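PDB 6AQK: toxin protein from Yersinia entomophaga, which probably acts as an ADP-ribosyltransferase toxin, its C-terminal domain transferring ADP-ribose to a target molecule. Local coordinates for residues G158-W163 with H218-K223; K194-Q199 with K223-P228. All coordinates share one frame; numbering follows the deposited sequence.

How the interactions relate
Going from the N terminus, the chain passes through 158-163, then 194-199, then 218-223 and 223-228, which share Lys-223. Interaction 1 closes a loop of 54 intervening residues, and interaction 2 closes one of 23. The loops cross: 194-199 lies inside the first, while its partner 223-228 runs on beyond it. Both contacts use strand 220-226. Interaction 1 sets its first half parallel to strand 161-167, and interaction 2 sets its second half antiparallel to strand 192-200. The mixed sheet runs 101-106, 161-167, 220-226, 192-200, 131-140, so 220-226 is third of five. The contacts meet where Ile-221 O lies 2.9 Å from Gln-199 N, a probable hydrogen bond.

Interaction 1. Residues G158-W163 with H218-K223; sequences GKTIMW and HRYIIK
Backbone hydrogen bonds pair 161-163 with 220-222 as parallel strands. Met-162 gives its N-H to Tyr-220 O and takes Ile-222 N on its own O, both at 2.9 Å. Just before the strands, Thr-160 O accepts two donors: Arg-219 N at 2.8 Å and, more loosely but straighter, Tyr-220 N at 3.2 Å.

One side-chain bond extends this pairing into the loops. His-218 ND1 donates to Lys-159 O at 2.7 Å, with an N-H...O angle of 163°. The carbonyl oxygen lies close to the ring plane, so the bond fixes the imidazole's rotation and implies that ND1 carries a proton.

Two CH-pi contacts lie on opposite faces of the sheet. On one, Met-162 CB sits over the centre of the His-218 ring, 3.7 Å from its centroid. Met-162 CG is anti to its own backbone N (chi1 -172°), and Met-162 SD approaches the same ring obliquely near NE2. On the other, Ile-222 CD1 sits over the Trp-163 six-membered ring, 3.7 Å from its centroid, while Ile-222 CG2 touches Trp-163 CE3. Trp-163 NE1 is hydrogen-bonded to Asp-106 OD2.

Ile-161 CG2 meets Ile-222 CD1 at 3.8 Å, continuing this apolar face. Leu-117 packs on Ile-161, and Phe-120 on Tyr-220, which lies on the same face. This is a parallel strand pair within a mixed beta-sheet, with one face covered by helix 115-124.

Interaction 2. Residues K194-Q199 with K223-P228; sequences KITSLQ and KARMLP
Main-chain hydrogen bonds join 194-197 to 223-225 as antiparallel strands. Lys-194 and Arg-225 form a hydrogen-bonded pair, with Lys-194 N to Arg-225 O at 3.0 Å and Arg-225 N to Lys-194 O at 2.9 Å. A classic beta bulge follows, in which Thr-196 and Ser-197 both face Lys-223. Lys-223 O takes Thr-196 N at 2.9 Å and, weakly, Ser-197 N at 3.3 Å. Lys-223 N closes the bulge on Ser-197 O.

Apolar contacts are few. Ile-195 CD1 touches Ala-224 CB at 3.9 Å, on the face where Ile-195 also packs on Trp-163.

On the other face, the long side chains of Lys-194, Arg-225 and Lys-223 make contact through their methylenes. Lys-194 and Arg-225 run side by side, their CD atoms 4.0 Å apart. From the bulge, methyl CG2 of Thr-196, anti to its carbonyl carbon, rests against Arg-225 CG and CD, 3.9 Å from each. Lys-223 CD lies 3.8 Å from Gln-199 OE1, touching without a hydrogen bond.

The charged ends diverge to acidic partners: Lys-194 to Asp-136, Arg-225 to Asp-166 and Glu-168. These salt bridges probably offset the repulsion between the two neighbouring cations and let their aliphatic stems pack together.

Interaction 1. Residues G158-W163 with H218-K223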
loop_
_atom_site.group_PDB
_atom_site.type_symbol
_atom_site.label_atom_id
_atom_site.label_comp_id
_atom_site.label_asym_id
_atom_site.label_seq_id
_atom_site.Cartn_x
_atom_site.Cartn_y
_atom_site.Cartn_z
ATOM N N GLY A 158 8.369 -2.599 13.261
ATOM C CA GLY A 158 7.766 -3.665 13.991
ATOM C C GLY A 158 6.801 -4.552 13.224
ATOM O O GLY A 158 6.256 -5.447 13.814
ATOM N N LYS A 159 6.587 -4.295 11.915
ATOM C CA LYS A 159 5.638 -5.041 11.092
ATOM C C LYS A 159 6.173 -6.359 10.632
ATOM O O LYS A 159 7.370 -6.491 10.355
ATOM C CB LYS A 159 5.250 -4.215 9.851
ATOM C CG LYS A 159 4.609 -2.916 10.209
ATOM C CD LYS A 159 3.163 -3.109 10.460
ATOM C CE LYS A 159 2.400 -1.776 10.625
ATOM N NZ LYS A 159 2.897 -1.134 11.854
ATOM N N THR A 160 5.270 -7.319 10.499
ATOM C CA THR A 160 5.643 -8.662 10.114
ATOM C C THR A 160 6.231 -8.721 8.699
ATOM O O THR A 160 7.140 -9.538 8.409
ATOM C CB THR A 160 4.467 -9.644 10.327
ATOM O OG1 THR A 160 4.039 -9.558 11.688
ATOM C CG2 THR A 160 4.846 -11.088 10.004
ATOM N N ILE A 161 5.686 -7.910 7.797
ATOM C CA ILE A 161 6.098 -7.915 6.392
ATOM C C ILE A 161 6.703 -6.544 6.102
ATOM O O ILE A 161 6.167 -5.498 6.483
ATOM C CB ILE A 161 4.875 -8.161 5.473
ATOM C CG1 ILE A 161 4.274 -9.526 5.826
ATOM C CG2 ILE A 161 5.248 -8.083 3.990
ATOM C CD1 ILE A 161 2.889 -9.783 5.330
ATOM N N MET A 162 7.835 -6.539 5.421
ATOM C CA MET A 162 8.407 -5.294 4.964
ATOM C C MET A 162 8.617 -5.372 3.453
ATOM O O MET A 162 9.172 -6.339 2.938
ATOM C CB MET A 162 9.742 -4.953 5.621
ATOM C CG MET A 162 10.239 -3.557 5.282
ATOM S SD MET A 162 11.968 -3.178 5.794
ATOM C CE MET A 162 12.778 -3.926 4.419
ATOM N N TRP A 163 8.205 -4.341 2.745
ATOM C CA TRP A 163 8.571 -4.185 1.366
ATOM C C TRP A 163 9.825 -3.325 1.233
ATOM O O TRP A 163 9.993 -2.341 1.921
ATOM C CB TRP A 163 7.470 -3.455 0.605
ATOM C CG TRP A 163 6.060 -3.934 0.713
ATOM C CD1 TRP A 163 5.231 -3.847 1.790
ATOM C CD2 TRP A 163 5.236 -4.501 -0.375
ATOM N NE1 TRP A 163 3.971 -4.317 1.478
ATOM C CE2 TRP A 163 3.939 -4.713 0.164
ATOM C CE3 TRP A 163 5.471 -4.853 -1.706
ATOM C CZ2 TRP A 163 2.893 -5.213 -0.598
ATOM C CZ3 TRP A 163 4.422 -5.328 -2.462
ATOM C CH2 TRP A 163 3.155 -5.542 -1.888
ATOM N N HIS A 218 10.610 -8.384 11.136
ATOM C CA HIS A 218 10.041 -8.812 9.855
ATOM C C HIS A 218 10.268 -10.329 9.668
ATOM O O HIS A 218 11.382 -10.814 9.689
ATOM C CB HIS A 218 10.716 -8.052 8.681
ATOM C CG HIS A 218 10.834 -6.582 8.899
ATOM N ND1 HIS A 218 9.782 -5.823 9.363
ATOM C CD2 HIS A 218 11.873 -5.722 8.729
ATOM C CE1 HIS A 218 10.166 -4.567 9.482
ATOM N NE2 HIS A 218 11.439 -4.478 9.118
ATOM N N ARG A 219 9.223 -11.068 9.407
ATOM C CA ARG A 219 9.352 -12.457 8.945
ATOM C C ARG A 219 9.406 -12.564 7.427
ATOM O O ARG A 219 9.849 -13.583 6.900
ATOM C CB ARG A 219 8.216 -13.352 9.554
ATOM C CG ARG A 219 8.074 -13.228 11.086
ATOM C CD ARG A 219 9.120 -14.077 11.839
ATOM N NE ARG A 219 10.533 -13.710 11.702
ATOM C CZ ARG A 219 11.153 -12.739 12.399
ATOM N NH1 ARG A 219 12.427 -12.478 12.169
ATOM N NH2 ARG A 219 10.514 -11.977 13.294
ATOM N N TYR A 220 8.887 -11.573 6.704
ATOM C CA TYR A 220 8.807 -11.621 5.247
ATOM C C TYR A 220 9.239 -10.273 4.639
ATOM O O TYR A 220 8.858 -9.210 5.131
ATOM C CB TYR A 220 7.378 -11.915 4.747
ATOM C CG TYR A 220 6.966 -13.245 5.237
ATOM C CD1 TYR A 220 7.415 -14.376 4.590
ATOM C CD2 TYR A 220 6.264 -13.383 6.424
ATOM C CE1 TYR A 220 7.124 -15.635 5.072
ATOM C CE2 TYR A 220 5.967 -14.651 6.958
ATOM C CZ TYR A 220 6.424 -15.773 6.255
ATOM O OH TYR A 220 6.196 -17.076 6.687
ATOM N N ILE A 221 10.069 -10.369 3.609
ATOM C CA ILE A 221 10.498 -9.248 2.800
ATOM C C ILE A 221 10.015 -9.400 1.375
ATOM O O ILE A 221 10.235 -10.434 0.712
ATOM C CB ILE A 221 12.031 -9.074 2.783
ATOM C CG1 ILE A 221 12.614 -9.130 4.229
ATOM C CG2 ILE A 221 12.392 -7.767 2.046
ATOM C CD1 ILE A 221 12.201 -8.006 5.202
ATOM N N ILE A 222 9.326 -8.380 0.914
ATOM C CA ILE A 222 8.945 -8.303 -0.496
ATOM C C ILE A 222 9.854 -7.280 -1.156
ATOM O O ILE A 222 9.800 -6.139 -0.849
ATOM C CB ILE A 222 7.483 -7.920 -0.686
ATOM C CG1 ILE A 222 6.561 -8.831 0.145
ATOM C CG2 ILE A 222 7.171 -7.943 -2.157
ATOM C CD1 ILE A 222 5.131 -8.307 0.173
ATOM N N LYS A 223 10.678 -7.705 -2.115
ATOM C CA LYS A 223 11.440 -6.807 -2.959
ATOM C C LYS A 223 10.669 -6.567 -4.259
ATOM O O LYS A 223 10.254 -7.502 -4.925
ATOM C CB LYS A 223 12.793 -7.432 -3.320
ATOM C CG LYS A 223 13.618 -7.682 -2.065
ATOM C CD LYS A 223 15.085 -8.002 -2.327
ATOM C CE LYS A 223 15.885 -6.807 -2.826
ATOM N NZ LYS A 223 17.220 -7.336 -3.284
#

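Interaction 2. Residues K194-Q199 with K223-P228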
loop_
_atom_site.group_PDB
_atom_site.type_symbol
_atom_site.label_atom_id
_atom_site.label_comp_id
_atom_site.label_asym_id
_atom_site.label_seq_id
_atom_site.Cartn_x
_atom_site.Cartn_y
_atom_site.Cartn_z
ATOM N N LYS A 194 6.862 -4.291 -10.036
ATOM C CA LYS A 194 7.344 -5.598 -10.445
ATOM C C LYS A 194 7.906 -6.279 -9.214
ATOM O O LYS A 194 8.834 -5.734 -8.655
ATOM C CB LYS A 194 8.406 -5.418 -11.512
ATOM C CG LYS A 194 9.007 -6.708 -12.032
ATOM C CD LYS A 194 10.156 -6.266 -12.923
ATOM C CE LYS A 194 11.090 -7.382 -13.354
ATOM N NZ LYS A 194 10.471 -8.076 -14.515
ATOM N N ILE A 195 7.268 -7.358 -8.775
ATOM C CA ILE A 195 7.740 -8.125 -7.630
ATOM C C ILE A 195 8.930 -8.923 -8.158
ATOM O O ILE A 195 8.782 -9.713 -9.124
ATOM C CB ILE A 195 6.708 -9.095 -7.077
ATOM C CG1 ILE A 195 5.351 -8.389 -6.810
ATOM C CG2 ILE A 195 7.248 -9.784 -5.795
ATOM C CD1 ILE A 195 5.447 -7.168 -5.938
ATOM N N THR A 196 10.084 -8.747 -7.517
ATOM C CA THR A 196 11.240 -9.508 -7.922
ATOM C C THR A 196 11.676 -10.604 -6.988
ATOM O O THR A 196 12.376 -11.535 -7.430
ATOM C CB THR A 196 12.436 -8.607 -8.221
ATOM O OG1 THR A 196 12.843 -7.960 -7.019
ATOM C CG2 THR A 196 11.998 -7.518 -9.203
ATOM N N SER A 197 11.300 -10.552 -5.718
ATOM C CA SER A 197 11.805 -11.551 -4.751
ATOM C C SER A 197 10.932 -11.584 -3.517
ATOM O O SER A 197 10.494 -10.489 -3.036
ATOM C CB SER A 197 13.207 -11.144 -4.289
ATOM O OG SER A 197 13.669 -12.231 -3.546
ATOM N N LEU A 198 10.695 -12.776 -2.967
ATOM C CA LEU A 198 10.097 -12.919 -1.631
ATOM C C LEU A 198 11.125 -13.593 -0.793
ATOM O O LEU A 198 11.776 -14.546 -1.286
ATOM C CB LEU A 198 8.874 -13.768 -1.636
ATOM C CG LEU A 198 7.867 -13.354 -2.678
ATOM C CD1 LEU A 198 6.775 -14.402 -2.654
ATOM C CD2 LEU A 198 7.391 -11.913 -2.416
ATOM N N GLN A 199 11.337 -13.064 0.405
ATOM C CA GLN A 199 12.258 -13.694 1.404
ATOM C C GLN A 199 11.578 -13.998 2.716
ATOM O O GLN A 199 10.793 -13.184 3.251
ATOM C CB GLN A 199 13.417 -12.814 1.781
ATOM C CG GLN A 199 14.234 -12.295 0.637
ATOM C CD GLN A 199 15.394 -11.377 1.109
ATOM O OE1 GLN A 199 15.783 -10.542 0.357
ATOM N NE2 GLN A 199 15.942 -11.568 2.388
ATOM N N LYS A 223 10.678 -7.705 -2.115
ATOM C CA LYS A 223 11.440 -6.807 -2.959
ATOM C C LYS A 223 10.669 -6.567 -4.259
ATOM O O LYS A 223 10.254 -7.502 -4.925
ATOM C CB LYS A 223 12.793 -7.432 -3.320
ATOM C CG LYS A 223 13.618 -7.682 -2.065
ATOM C CD LYS A 223 15.085 -8.002 -2.327
ATOM C CE LYS A 223 15.885 -6.807 -2.826
ATOM N NZ LYS A 223 17.220 -7.336 -3.284
ATOM N N ALA A 224 10.548 -5.298 -4.614
ATOM C CA ALA A 224 9.826 -4.867 -5.780
ATOM C C ALA A 224 10.398 -3.598 -6.360
ATOM O O ALA A 224 11.040 -2.809 -5.664
ATOM C CB ALA A 224 8.371 -4.645 -5.420
ATOM N N ARG A 225 10.138 -3.381 -7.654
ATOM C CA ARG A 225 10.554 -2.207 -8.362
ATOM C C ARG A 225 9.383 -1.385 -8.655
ATOM O O ARG A 225 8.364 -1.924 -9.082
ATOM C CB ARG A 225 11.203 -2.588 -9.686
ATOM C CG ARG A 225 12.254 -3.676 -9.555
ATOM C CD ARG A 225 12.871 -4.111 -10.910
ATOM N NE ARG A 225 13.509 -3.026 -11.654
ATOM C CZ ARG A 225 14.666 -2.431 -11.337
ATOM N NH1 ARG A 225 15.346 -2.781 -10.253
ATOM N NH2 ARG A 225 15.146 -1.457 -12.111
ATOM N N MET A 226 9.485 -0.085 -8.381
ATOM C CA MET A 226 8.371 0.839 -8.742
ATOM C C MET A 226 8.660 1.300 -10.190
ATOM O O MET A 226 9.720 1.775 -10.464
ATOM C CB MET A 226 8.324 1.996 -7.772
ATOM C CG MET A 226 8.100 1.554 -6.330
ATOM S SD MET A 226 6.506 0.724 -6.180
ATOM C CE MET A 226 5.881 1.351 -4.616
ATOM N N LEU A 227 7.718 1.089 -11.079
ATOM C CA LEU A 227 7.927 1.263 -12.535
ATOM C C LEU A 227 7.434 2.625 -12.974
ATOM O O LEU A 227 6.593 3.222 -12.279
ATOM C CB LEU A 227 7.137 0.203 -13.312
ATOM C CG LEU A 227 7.391 -1.273 -12.917
ATOM C CD1 LEU A 227 6.540 -2.281 -13.690
ATOM C CD2 LEU A 227 8.865 -1.575 -13.054
ATOM N N PRO A 228 7.929 3.088 -14.146
ATOM C CA PRO A 228 7.588 4.411 -14.624
ATOM C C PRO A 228 6.135 4.535 -14.894
ATOM O O PRO A 228 5.467 3.523 -15.199
ATOM C CB PRO A 228 8.451 4.617 -15.874
ATOM C CG PRO A 228 9.549 3.626 -15.776
ATOM C CD PRO A 228 9.024 2.475 -14.943
#